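Side-chain contact in uncharacterized protein (Pyrococcus abyssi, PDB 5IFF), which acts as a restriction DNA glycosylase, R.PabI, and binds nonspecific double-stranded DNA as a tetramer: residues A[193-198]-A[207-212]. The protein carries 2 engineered substitutions. Sequence-based numbering, arbitrary orientation.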
# COMPACT_ATOMS: atom_id res chain seq x y z
N GLU A 193 -9.48 7.40 -32.42
CA GLU A 193 -8.81 6.10 -32.33
C GLU A 193 -8.76 5.53 -30.94
O GLU A 193 -8.69 4.31 -30.82
CB GLU A 193 -7.38 6.19 -32.92
CG GLU A 193 -7.34 6.50 -34.44
CD GLU A 193 -8.04 5.43 -35.29
OE1 GLU A 193 -8.15 4.26 -34.86
OE2 GLU A 193 -8.46 5.73 -36.42
N LEU A 194 -8.74 6.37 -29.90
CA LEU A 194 -8.77 5.89 -28.55
C LEU A 194 -10.18 5.28 -28.25
O LEU A 194 -10.28 4.24 -27.58
CB LEU A 194 -8.45 7.01 -27.53
CG LEU A 194 -6.93 7.31 -27.41
CD1 LEU A 194 -6.76 8.63 -26.59
CD2 LEU A 194 -6.24 6.08 -26.73
N LEU A 195 -11.24 5.88 -28.83
CA LEU A 195 -12.60 5.33 -28.68
C LEU A 195 -12.65 4.01 -29.40
O LEU A 195 -13.15 3.05 -28.86
CB LEU A 195 -13.67 6.29 -29.25
CG LEU A 195 -13.82 7.54 -28.36
CD1 LEU A 195 -14.57 8.64 -29.20
CD2 LEU A 195 -14.58 7.27 -27.02
N LYS A 196 -12.08 3.96 -30.60
CA LYS A 196 -12.05 2.70 -31.35
C LYS A 196 -11.24 1.63 -30.63
O LYS A 196 -11.61 0.44 -30.67
CB LYS A 196 -11.49 2.90 -32.73
CG LYS A 196 -12.50 3.69 -33.63
CD LYS A 196 -11.84 4.12 -34.96
CE LYS A 196 -11.61 2.93 -35.83
NZ LYS A 196 -11.50 3.37 -37.26
N ALA A 197 -10.14 2.05 -30.00
CA ALA A 197 -9.35 1.11 -29.18
C ALA A 197 -10.21 0.45 -28.08
O ALA A 197 -10.19 -0.78 -27.90
CB ALA A 197 -8.11 1.82 -28.57
N PHE A 198 -10.96 1.25 -27.33
CA PHE A 198 -11.76 0.68 -26.28
C PHE A 198 -12.86 -0.23 -26.85
O PHE A 198 -13.21 -1.27 -26.25
CB PHE A 198 -12.37 1.82 -25.42
CG PHE A 198 -11.43 2.32 -24.36
CD1 PHE A 198 -11.07 1.48 -23.29
CD2 PHE A 198 -10.88 3.61 -24.42
CE1 PHE A 198 -10.20 1.93 -22.26
CE2 PHE A 198 -10.00 4.06 -23.41
CZ PHE A 198 -9.66 3.23 -22.34
N ASN A 207 -19.49 -1.74 -24.96
CA ASN A 207 -20.80 -1.39 -24.45
C ASN A 207 -20.72 -0.10 -23.68
O ASN A 207 -21.61 0.75 -23.82
CB ASN A 207 -21.35 -2.51 -23.54
CG ASN A 207 -21.71 -3.76 -24.33
OD1 ASN A 207 -21.92 -3.72 -25.55
ND2 ASN A 207 -21.83 -4.87 -23.63
N ASP A 208 -19.64 0.06 -22.90
CA ASP A 208 -19.47 1.30 -22.14
C ASP A 208 -19.34 2.49 -23.07
O ASP A 208 -19.95 3.53 -22.82
CB ASP A 208 -18.24 1.28 -21.24
CG ASP A 208 -18.41 0.39 -20.02
OD1 ASP A 208 -19.56 0.03 -19.68
OD2 ASP A 208 -17.36 0.13 -19.39
N ILE A 209 -18.49 2.35 -24.10
CA ILE A 209 -18.26 3.44 -25.03
C ILE A 209 -19.54 3.79 -25.80
O ILE A 209 -19.85 4.96 -25.98
CB ILE A 209 -17.15 3.12 -26.07
CG1 ILE A 209 -15.80 2.91 -25.36
CG2 ILE A 209 -17.03 4.26 -27.15
CD1 ILE A 209 -15.37 4.17 -24.50
N VAL A 210 -20.27 2.77 -26.27
CA VAL A 210 -21.50 3.06 -27.05
C VAL A 210 -22.57 3.83 -26.24
O VAL A 210 -23.15 4.80 -26.72
CB VAL A 210 -22.06 1.75 -27.62
CG1 VAL A 210 -23.46 1.92 -28.18
CG2 VAL A 210 -21.13 1.23 -28.67
N LYS A 211 -22.82 3.39 -25.00
CA LYS A 211 -23.72 4.06 -24.09
C LYS A 211 -23.28 5.52 -23.80
O LYS A 211 -24.12 6.45 -23.76
CB LYS A 211 -23.81 3.24 -22.79
CG LYS A 211 -24.70 3.82 -21.74
CD LYS A 211 -25.04 2.82 -20.65
CE LYS A 211 -26.03 3.40 -19.63
NZ LYS A 211 -27.16 4.13 -20.30
N PHE A 212 -22.00 5.70 -23.60
CA PHE A 212 -21.43 7.04 -23.41
C PHE A 212 -21.67 7.94 -24.63
O PHE A 212 -22.16 9.07 -24.51
CB PHE A 212 -19.93 6.95 -23.14
CG PHE A 212 -19.23 8.28 -23.20
CD1 PHE A 212 -19.59 9.31 -22.33
CD2 PHE A 212 -18.25 8.51 -24.15
CE1 PHE A 212 -18.94 10.54 -22.40
CE2 PHE A 212 -17.59 9.74 -24.23
CZ PHE A 212 -17.94 10.74 -23.35
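I209 reaches across from one helix to lodge against L195 and F198 on the other, and the contact is wholly apolar, with no hydrogen bond or salt bridge between 193-198 and 207-212. CG1 of I209 meets F198 and CG2 meets L195, while CD1, at the end of the CG1 branch, touches both. CG1, held beside the backbone N (chi1 -63°), lies 3.6 Å from F198 CB, and CD1 beyond it is 3.9 Å from the same CB. CG2 of I209, anti to its own backbone N, meets L195 CD2 at 3.9 Å. The I209 CD1 methyl also lies 4.1 Å from L195 CD2. These residues join consecutive helices, 188-201 and 203-216, in a helical hairpin whose arms run in roughly opposite directions and are linked by a very short turn; the CA atoms of L195 and I209 come within 7.0 Å.

Aromatic packing continues from F198, which turns its CB toward 207-212 while its ring swings off, with I209 CD1 placed obliquely to it, and makes edge-to-face contacts with Y62 and H205. F198 also comes within about 4 Å, side chain to side chain, of I60 and V158, residues that contact adenine in another structure of this protein; none is bound to this chain here. Among polar groups bordering the hairpin, D208 OD2 hydrogen-bonds Y62 OH.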